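Local structure of ribonucleoside triphosphate reductase (Lactobacillus leichmannii, 1L1L) at residues L583-E595 with T600-A612. The protein reduces ribonucleoside triphosphates to 2'-deoxyribonucleoside triphosphates, as a monomeric, allosterically regulated class II enzyme that uses coenzyme B12 (adenosylcobalamin). Numbering follows the deposited sequence.
Sequences LLPALKACGYRTE and TENTTCVEFPIKA
With its CG1 anti to the backbone N (chi1 179°), V606 sends that methyl to CB of Y592, 3.7 Å away, and its other methyl, CG2, to L584, L587 and T594. The setting is an antiparallel beta hairpin, strands 593-596 and 603-611, at the edge of a four-stranded sheet, with helix 583-589 packed on one face. A branched valine suits this junction because its two methyls diverge. Two nearly straight bonds, E607 N to R593 O (2.8 Å) and C605 N to E595 O (2.7 Å), flank the non-hydrogen-bonded pair T594-V606. After a Schellman motif at G591, where positive phi suits glycine, the chain turns from helix to strand. Y592 then places CD1 over one face of the F608 ring, the two planes inclined at 43°. A water accepts from R593 N and donates to E607 O. On the sheet's other face, CG of E595 sits between its own N and carbonyl carbon (chi1 70°), and its extended chain brings OE2 within 2.9 Å of E607 OE2. E595 OE2 has a salt bridge to R574 and E607 OE1 one to R701, which probably offsets the repulsion. Beside L584, T604 OG1 is hydrogen-bonded to D579 and accepts from a water, 2.8 Å away, that itself accepts from K588 NZ.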
loop_
_atom_site.group_PDB
_atom_site.type_symbol
_atom_site.label_atom_id
_atom_site.label_comp_id
_atom_site.label_asym_id
_atom_site.label_seq_id
_atom_site.Cartn_x
_atom_site.Cartn_y
_atom_site.Cartn_z
ATOM N N LEU A 583 8.099 -19.967 -16.083
ATOM C CA LEU A 583 9.473 -19.565 -15.817
ATOM C C LEU A 583 10.417 -20.654 -15.295
ATOM O O LEU A 583 11.628 -20.549 -15.458
ATOM C CB LEU A 583 9.488 -18.397 -14.822
ATOM C CG LEU A 583 8.825 -17.099 -15.278
ATOM C CD1 LEU A 583 8.856 -16.079 -14.140
ATOM C CD2 LEU A 583 9.560 -16.562 -16.519
ATOM N N LEU A 584 9.879 -21.695 -14.665
ATOM C CA LEU A 584 10.737 -22.726 -14.095
ATOM C C LEU A 584 11.682 -23.430 -15.054
ATOM O O LEU A 584 12.852 -23.628 -14.731
ATOM C CB LEU A 584 9.910 -23.770 -13.344
ATOM C CG LEU A 584 9.333 -23.313 -12.000
ATOM C CD1 LEU A 584 8.579 -24.490 -11.346
ATOM C CD2 LEU A 584 10.457 -22.837 -11.090
ATOM N N PRO A 585 11.194 -23.831 -16.239
ATOM C CA PRO A 585 12.142 -24.505 -17.126
ATOM C C PRO A 585 13.313 -23.607 -17.489
ATOM O O PRO A 585 14.439 -24.074 -17.586
ATOM C CB PRO A 585 11.282 -24.924 -18.328
ATOM C CG PRO A 585 10.061 -24.074 -18.241
ATOM C CD PRO A 585 9.825 -23.869 -16.774
ATOM N N ALA A 586 13.050 -22.316 -17.670
ATOM C CA ALA A 586 14.112 -21.380 -18.001
ATOM C C ALA A 586 15.083 -21.214 -16.834
ATOM O O ALA A 586 16.303 -21.156 -17.038
ATOM C CB ALA A 586 13.517 -20.025 -18.397
ATOM N N LEU A 587 14.560 -21.141 -15.606
ATOM C CA LEU A 587 15.427 -20.985 -14.444
ATOM C C LEU A 587 16.279 -22.242 -14.257
ATOM O O LEU A 587 17.472 -22.153 -13.968
ATOM C CB LEU A 587 14.587 -20.706 -13.182
ATOM C CG LEU A 587 13.969 -19.295 -13.114
ATOM C CD1 LEU A 587 12.837 -19.282 -12.077
ATOM C CD2 LEU A 587 15.032 -18.260 -12.766
ATOM N N LYS A 588 15.664 -23.410 -14.421
ATOM C CA LYS A 588 16.406 -24.661 -14.278
ATOM C C LYS A 588 17.512 -24.732 -15.345
ATOM O O LYS A 588 18.649 -25.131 -15.062
ATOM C CB LYS A 588 15.457 -25.851 -14.400
ATOM C CG LYS A 588 14.454 -25.932 -13.240
ATOM C CD LYS A 588 13.726 -27.262 -13.157
ATOM C CE LYS A 588 12.890 -27.330 -11.869
ATOM N NZ LYS A 588 12.174 -28.633 -11.702
ATOM N N ALA A 589 17.182 -24.308 -16.560
ATOM C CA ALA A 589 18.150 -24.329 -17.659
ATOM C C ALA A 589 19.328 -23.376 -17.419
ATOM O O ALA A 589 20.410 -23.558 -17.986
ATOM C CB ALA A 589 17.445 -23.971 -18.970
ATOM N N CYS A 590 19.133 -22.362 -16.578
ATOM C CA CYS A 590 20.202 -21.410 -16.299
ATOM C C CYS A 590 21.146 -21.755 -15.145
ATOM O O CYS A 590 22.100 -21.015 -14.888
ATOM C CB CYS A 590 19.615 -20.020 -16.066
ATOM S SG CYS A 590 18.843 -19.313 -17.524
ATOM N N GLY A 591 20.885 -22.855 -14.437
ATOM C CA GLY A 591 21.765 -23.248 -13.351
ATOM C C GLY A 591 21.260 -23.025 -11.928
ATOM O O GLY A 591 21.905 -23.459 -10.965
ATOM N N TYR A 592 20.124 -22.348 -11.793
ATOM C CA TYR A 592 19.547 -22.076 -10.479
ATOM C C TYR A 592 19.188 -23.378 -9.775
ATOM O O TYR A 592 18.646 -24.295 -10.398
ATOM C CB TYR A 592 18.282 -21.241 -10.631
ATOM C CG TYR A 592 18.535 -19.823 -11.072
ATOM C CD1 TYR A 592 18.958 -18.856 -10.159
ATOM C CD2 TYR A 592 18.376 -19.453 -12.409
ATOM C CE1 TYR A 592 19.214 -17.554 -10.561
ATOM C CE2 TYR A 592 18.634 -18.148 -12.823
ATOM C CZ TYR A 592 19.052 -17.209 -11.895
ATOM O OH TYR A 592 19.327 -15.924 -12.294
ATOM N N ARG A 593 19.480 -23.447 -8.480
ATOM C CA ARG A 593 19.161 -24.639 -7.698
ATOM C C ARG A 593 17.696 -24.566 -7.309
ATOM O O ARG A 593 17.201 -23.493 -6.973
ATOM C CB ARG A 593 20.033 -24.713 -6.441
ATOM C CG ARG A 593 21.492 -25.052 -6.722
ATOM C CD ARG A 593 22.229 -25.556 -5.474
ATOM N NE ARG A 593 23.634 -25.838 -5.781
ATOM C CZ ARG A 593 24.557 -26.177 -4.886
ATOM N NH1 ARG A 593 24.242 -26.287 -3.602
ATOM N NH2 ARG A 593 25.806 -26.409 -5.278
ATOM N N THR A 594 17.002 -25.703 -7.377
ATOM C CA THR A 594 15.582 -25.759 -7.035
ATOM C C THR A 594 15.287 -26.947 -6.111
ATOM O O THR A 594 16.071 -27.894 -6.025
ATOM C CB THR A 594 14.687 -25.896 -8.289
ATOM O OG1 THR A 594 14.878 -27.185 -8.882
ATOM C CG2 THR A 594 15.033 -24.826 -9.322
ATOM N N GLU A 595 14.140 -26.890 -5.441
ATOM C CA GLU A 595 13.733 -27.944 -4.521
ATOM C C GLU A 595 12.243 -27.783 -4.269
ATOM O O GLU A 595 11.701 -26.683 -4.392
ATOM C CB GLU A 595 14.485 -27.795 -3.193
ATOM C CG GLU A 595 14.023 -26.573 -2.400
ATOM C CD GLU A 595 14.940 -26.207 -1.252
ATOM O OE1 GLU A 595 15.200 -27.080 -0.383
ATOM O OE2 GLU A 595 15.392 -25.034 -1.215
ATOM N N THR A 600 4.318 -25.407 1.196
ATOM C CA THR A 600 3.162 -25.300 0.318
ATOM C C THR A 600 3.158 -26.410 -0.711
ATOM O O THR A 600 4.186 -26.731 -1.310
ATOM C CB THR A 600 3.148 -23.948 -0.438
ATOM O OG1 THR A 600 3.437 -22.882 0.477
ATOM C CG2 THR A 600 1.784 -23.701 -1.066
ATOM N N GLU A 601 1.986 -26.987 -0.923
ATOM C CA GLU A 601 1.808 -28.071 -1.870
ATOM C C GLU A 601 2.034 -27.609 -3.314
ATOM O O GLU A 601 1.776 -26.454 -3.644
ATOM C CB GLU A 601 0.394 -28.625 -1.710
ATOM C CG GLU A 601 0.117 -29.878 -2.498
ATOM C CD GLU A 601 -1.135 -30.582 -2.015
ATOM O OE1 GLU A 601 -2.112 -29.881 -1.680
ATOM O OE2 GLU A 601 -1.144 -31.832 -1.987
ATOM N N ASN A 602 2.520 -28.518 -4.158
ATOM C CA ASN A 602 2.773 -28.244 -5.580
ATOM C C ASN A 602 3.492 -26.928 -5.842
ATOM O O ASN A 602 3.111 -26.176 -6.741
ATOM C CB ASN A 602 1.463 -28.233 -6.365
ATOM C CG ASN A 602 0.653 -29.487 -6.162
ATOM O OD1 ASN A 602 1.121 -30.599 -6.424
ATOM N ND2 ASN A 602 -0.579 -29.318 -5.695
ATOM N N THR A 603 4.532 -26.654 -5.069
ATOM C CA THR A 603 5.293 -25.423 -5.220
ATOM C C THR A 603 6.794 -25.753 -5.248
ATOM O O THR A 603 7.245 -26.708 -4.620
ATOM C CB THR A 603 4.966 -24.451 -4.055
ATOM O OG1 THR A 603 3.600 -24.024 -4.159
ATOM C CG2 THR A 603 5.871 -23.249 -4.075
ATOM N N THR A 604 7.559 -24.965 -5.995
ATOM C CA THR A 604 9.001 -25.170 -6.127
ATOM C C THR A 604 9.755 -23.936 -5.657
ATOM O O THR A 604 9.366 -22.808 -5.965
ATOM C CB THR A 604 9.419 -25.415 -7.619
ATOM O OG1 THR A 604 8.777 -26.588 -8.124
ATOM C CG2 THR A 604 10.930 -25.584 -7.736
ATOM N N CYS A 605 10.828 -24.154 -4.910
ATOM C CA CYS A 605 11.660 -23.060 -4.444
ATOM C C CYS A 605 12.826 -22.947 -5.415
ATOM O O CYS A 605 13.351 -23.958 -5.879
ATOM C CB CYS A 605 12.247 -23.346 -3.064
ATOM S SG CYS A 605 11.164 -23.020 -1.659
ATOM N N VAL A 606 13.220 -21.719 -5.720
ATOM C CA VAL A 606 14.365 -21.501 -6.584
ATOM C C VAL A 606 15.333 -20.623 -5.784
ATOM O O VAL A 606 14.953 -19.559 -5.267
ATOM C CB VAL A 606 13.951 -20.825 -7.909
ATOM C CG1 VAL A 606 15.182 -20.601 -8.784
ATOM C CG2 VAL A 606 12.936 -21.705 -8.640
ATOM N N GLU A 607 16.580 -21.078 -5.675
ATOM C CA GLU A 607 17.599 -20.373 -4.904
ATOM C C GLU A 607 18.400 -19.321 -5.678
ATOM O O GLU A 607 19.083 -19.634 -6.671
ATOM C CB GLU A 607 18.540 -21.402 -4.275
ATOM C CG GLU A 607 17.760 -22.566 -3.646
ATOM C CD GLU A 607 18.610 -23.508 -2.823
ATOM O OE1 GLU A 607 19.845 -23.334 -2.768
ATOM O OE2 GLU A 607 18.024 -24.437 -2.215
ATOM N N PHE A 608 18.323 -18.077 -5.203
ATOM C CA PHE A 608 19.036 -16.960 -5.836
ATOM C C PHE A 608 20.138 -16.421 -4.934
ATOM O O PHE A 608 19.858 -15.827 -3.889
ATOM C CB PHE A 608 18.083 -15.796 -6.158
ATOM C CG PHE A 608 17.022 -16.120 -7.175
ATOM C CD1 PHE A 608 15.920 -16.904 -6.837
ATOM C CD2 PHE A 608 17.128 -15.637 -8.487
ATOM C CE1 PHE A 608 14.934 -17.207 -7.789
ATOM C CE2 PHE A 608 16.157 -15.933 -9.441
ATOM C CZ PHE A 608 15.058 -16.718 -9.098
ATOM N N PRO A 609 21.410 -16.644 -5.302
ATOM C CA PRO A 609 22.509 -16.131 -4.475
ATOM C C PRO A 609 22.486 -14.600 -4.597
ATOM O O PRO A 609 22.336 -14.077 -5.701
ATOM C CB PRO A 609 23.755 -16.738 -5.129
ATOM C CG PRO A 609 23.223 -18.018 -5.747
ATOM C CD PRO A 609 21.908 -17.568 -6.336
ATOM N N ILE A 610 22.611 -13.884 -3.482
ATOM C CA ILE A 610 22.581 -12.422 -3.533
ATOM C C ILE A 610 23.577 -11.734 -2.616
ATOM O O ILE A 610 23.693 -12.065 -1.434
ATOM C CB ILE A 610 21.174 -11.862 -3.193
ATOM C CG1 ILE A 610 20.158 -12.329 -4.234
ATOM C CG2 ILE A 610 21.221 -10.334 -3.149
ATOM C CD1 ILE A 610 18.753 -11.803 -4.012
ATOM N N LYS A 611 24.289 -10.765 -3.177
ATOM C CA LYS A 611 25.271 -10.000 -2.423
ATOM C C LYS A 611 24.753 -8.590 -2.214
ATOM O O LYS A 611 24.391 -7.906 -3.171
ATOM C CB LYS A 611 26.601 -9.939 -3.171
ATOM C CG LYS A 611 27.656 -9.109 -2.458
ATOM C CD LYS A 611 28.999 -9.172 -3.181
ATOM C CE LYS A 611 30.072 -8.392 -2.420
ATOM N NZ LYS A 611 31.413 -8.489 -3.077
ATOM N N ALA A 612 24.713 -8.154 -0.961
ATOM C CA ALA A 612 24.229 -6.812 -0.671
ATOM C C ALA A 612 25.333 -5.794 -0.893
ATOM O O ALA A 612 26.514 -6.091 -0.716
ATOM C CB ALA A 612 23.731 -6.729 0.762
HETATM O O HOH W 1 9.399 -28.502 -10.080
HETATM O O HOH W 2 20.971 -21.621 -6.859
#